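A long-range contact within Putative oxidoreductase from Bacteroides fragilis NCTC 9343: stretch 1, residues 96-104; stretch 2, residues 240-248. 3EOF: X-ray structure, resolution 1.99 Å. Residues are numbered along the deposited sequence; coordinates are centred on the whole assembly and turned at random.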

# COMPACT_ATOMS: atom_id res chain seq x y z
N GLY A 96 -22.42 -1.80 1.68
CA GLY A 96 -22.32 -0.43 1.19
C GLY A 96 -20.89 -0.03 0.91
O GLY A 96 -20.35 0.93 1.49
N TYR A 97 -20.28 -0.78 -0.02
CA TYR A 97 -18.86 -0.64 -0.36
C TYR A 97 -18.57 -0.12 -1.76
O TYR A 97 -17.43 -0.06 -2.16
CB TYR A 97 -18.18 -1.96 -0.09
CG TYR A 97 -18.48 -2.45 1.35
CD1 TYR A 97 -17.99 -1.77 2.45
CD2 TYR A 97 -19.22 -3.61 1.57
CE1 TYR A 97 -18.24 -2.21 3.77
CE2 TYR A 97 -19.48 -4.08 2.91
CZ TYR A 97 -19.02 -3.35 3.98
OH TYR A 97 -19.25 -3.78 5.28
N GLY A 98 -19.59 0.37 -2.44
CA GLY A 98 -19.42 0.92 -3.77
C GLY A 98 -19.16 2.39 -3.67
O GLY A 98 -19.88 3.21 -4.27
N ASN A 99 -18.09 2.72 -2.95
CA ASN A 99 -17.71 4.10 -2.69
C ASN A 99 -16.19 4.26 -2.59
O ASN A 99 -15.46 3.29 -2.53
CB ASN A 99 -18.45 4.60 -1.47
CG ASN A 99 -18.39 3.64 -0.37
OD1 ASN A 99 -17.33 3.44 0.20
ND2 ASN A 99 -19.52 3.02 -0.05
N LEU A 100 -15.73 5.50 -2.71
CA LEU A 100 -14.30 5.79 -2.74
C LEU A 100 -13.58 5.33 -1.48
O LEU A 100 -12.46 4.82 -1.55
CB LEU A 100 -14.08 7.28 -2.97
CG LEU A 100 -12.63 7.76 -3.05
CD1 LEU A 100 -11.95 7.11 -4.23
CD2 LEU A 100 -12.60 9.29 -3.12
N MSE A 101 -14.20 5.55 -0.34
CA MSE A 101 -13.61 5.17 0.94
C MSE A 101 -13.27 3.71 0.96
O MSE A 101 -12.19 3.33 1.38
CB MSE A 101 -14.57 5.45 2.08
CG MSE A 101 -14.02 5.11 3.47
SE MSE A 101 -12.42 6.24 4.01
CE MSE A 101 -12.33 5.55 5.88
N SER A 102 -14.22 2.89 0.51
CA SER A 102 -14.10 1.44 0.50
C SER A 102 -13.06 1.04 -0.52
O SER A 102 -12.31 0.11 -0.29
CB SER A 102 -15.46 0.78 0.20
OG SER A 102 -16.38 1.05 1.23
N PHE A 103 -13.02 1.74 -1.66
CA PHE A 103 -11.98 1.50 -2.64
C PHE A 103 -10.61 1.75 -2.06
O PHE A 103 -9.68 0.96 -2.24
CB PHE A 103 -12.14 2.39 -3.92
CG PHE A 103 -10.88 2.44 -4.76
CD1 PHE A 103 -10.48 1.33 -5.52
CD2 PHE A 103 -10.02 3.54 -4.67
CE1 PHE A 103 -9.27 1.34 -6.23
CE2 PHE A 103 -8.83 3.57 -5.40
CZ PHE A 103 -8.45 2.47 -6.18
N LEU A 104 -10.45 2.85 -1.35
CA LEU A 104 -9.17 3.13 -0.72
C LEU A 104 -8.83 2.10 0.35
O LEU A 104 -7.68 1.70 0.49
CB LEU A 104 -9.12 4.54 -0.15
CG LEU A 104 -7.80 4.93 0.53
CD1 LEU A 104 -6.61 4.83 -0.40
CD2 LEU A 104 -7.93 6.36 1.17
N VAL A 240 -12.83 5.05 -14.37
CA VAL A 240 -12.71 3.61 -14.22
C VAL A 240 -13.23 3.19 -12.86
O VAL A 240 -13.88 2.13 -12.75
CB VAL A 240 -11.27 3.12 -14.46
CG1 VAL A 240 -11.16 1.60 -14.31
CG2 VAL A 240 -10.84 3.52 -15.85
N LEU A 241 -13.02 4.01 -11.84
CA LEU A 241 -13.55 3.69 -10.51
C LEU A 241 -15.09 3.66 -10.58
O LEU A 241 -15.74 2.80 -9.99
CB LEU A 241 -13.09 4.73 -9.50
CG LEU A 241 -11.69 4.61 -8.90
CD1 LEU A 241 -11.36 5.97 -8.26
CD2 LEU A 241 -11.65 3.50 -7.89
N ARG A 242 -15.66 4.59 -11.36
CA ARG A 242 -17.10 4.67 -11.54
C ARG A 242 -17.62 3.38 -12.22
O ARG A 242 -18.55 2.71 -11.75
CB ARG A 242 -17.43 5.92 -12.38
CG ARG A 242 -18.92 6.11 -12.72
CD ARG A 242 -19.26 7.58 -13.17
NE ARG A 242 -18.64 8.59 -12.28
CZ ARG A 242 -17.68 9.46 -12.64
NH1 ARG A 242 -17.23 9.54 -13.90
NH2 ARG A 242 -17.21 10.31 -11.72
N ARG A 243 -16.93 3.02 -13.30
CA ARG A 243 -17.27 1.88 -14.13
C ARG A 243 -17.20 0.62 -13.28
O ARG A 243 -17.99 -0.32 -13.44
CB ARG A 243 -16.28 1.87 -15.29
CG ARG A 243 -16.87 1.57 -16.62
CD ARG A 243 -16.39 2.59 -17.67
NE ARG A 243 -14.96 2.50 -17.98
CZ ARG A 243 -14.26 3.40 -18.70
NH1 ARG A 243 -14.82 4.52 -19.16
NH2 ARG A 243 -12.97 3.19 -18.93
N GLN A 244 -16.28 0.59 -12.34
CA GLN A 244 -16.13 -0.59 -11.45
C GLN A 244 -16.95 -0.54 -10.16
O GLN A 244 -16.80 -1.39 -9.26
CB GLN A 244 -14.66 -0.81 -11.08
CG GLN A 244 -13.76 -1.18 -12.25
CD GLN A 244 -14.27 -2.32 -13.11
OE1 GLN A 244 -14.94 -2.10 -14.12
NE2 GLN A 244 -13.96 -3.51 -12.73
N GLY A 245 -17.81 0.46 -10.09
CA GLY A 245 -18.72 0.67 -8.99
C GLY A 245 -18.15 1.17 -7.69
O GLY A 245 -18.77 0.97 -6.63
N PHE A 246 -16.98 1.81 -7.74
CA PHE A 246 -16.41 2.35 -6.51
C PHE A 246 -16.75 3.81 -6.34
O PHE A 246 -16.25 4.49 -5.45
CB PHE A 246 -14.91 2.11 -6.44
CG PHE A 246 -14.55 0.74 -6.00
CD1 PHE A 246 -14.83 0.32 -4.69
CD2 PHE A 246 -13.90 -0.13 -6.85
CE1 PHE A 246 -14.45 -0.96 -4.25
CE2 PHE A 246 -13.50 -1.37 -6.42
CZ PHE A 246 -13.79 -1.79 -5.11
N MSE A 247 -17.63 4.29 -7.18
CA MSE A 247 -18.24 5.58 -7.02
C MSE A 247 -19.34 5.74 -8.02
O MSE A 247 -19.43 4.99 -9.00
CB MSE A 247 -17.27 6.72 -7.14
CG MSE A 247 -16.24 6.59 -8.18
SE MSE A 247 -14.99 8.00 -7.71
CE MSE A 247 -16.03 9.52 -8.57
N ASP A 248 -20.23 6.69 -7.73
CA ASP A 248 -21.36 6.95 -8.60
C ASP A 248 -20.98 7.85 -9.78
O ASP A 248 -20.08 8.70 -9.72
CB ASP A 248 -22.55 7.47 -7.77
CG ASP A 248 -23.32 6.33 -7.09
OD1 ASP A 248 -22.97 5.14 -7.32
OD2 ASP A 248 -24.30 6.61 -6.36
OXT ASP A 248 -21.54 7.71 -10.87
O HOH W 1 -21.79 2.95 -5.85

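No direct hydrogen bond joins these two stretches, although backbone polar atoms crowd at the junction. Phe246 O lies 3.0 Å from Leu100 N, but the angle is too poor for a bond. With touching partners at least 138 positions apart in sequence, the contact depends on apolar packing and close backbone fit, burying 387 Å² in all.

Phe246 is the centrepiece, with the largest area covered by the opposing stretch. Its chi1 of -80° (m) lays one ring face against Phe103, whose CB sits 3.5 Å from Phe246 CD1. The two rings meet edge-to-face, the edge of Phe103 toward the face of Phe246, with centroids 5.4 Å apart and planes at 60°. Phe103 in turn offers a face to Leu241: CD2 of Leu241 stands 3.3 Å from the Phe103 ring centroid and 9° off the ring normal, a CH-pi contact. Phe103 and Leu241 both point CA-to-CB toward the other stretch, so a flat ring and a methyl of a branched side chain mesh in a buried layer. Leu100 CD1 extends that layer more loosely, 4.2 Å from Leu241 CD1.

Gly98 lets the backbones close in. Gly98 CA comes within 2.9 Å of Gly245 O, and a CB on Gly98 would clash with that oxygen. Gly245 has a separate reason to be glycine: its phi of 74° by itself favours that residue.

Asn99 serves the fold of its own stretch. Its CA-to-CB bond points away from the partner, and its side chain caps the helix, Asn99 OD1 accepting from Ser102 N at 3.2 Å and from Ser102 OG at 2.8 Å, while Asn99 ND2 donates to Gly96 O at 2.7 Å. This anchors the start of the helix that carries Phe103. At the margin, water 1 bridges the stretches, 2.5 Å from Gly98 O and 2.9 Å from Asp248 OD1.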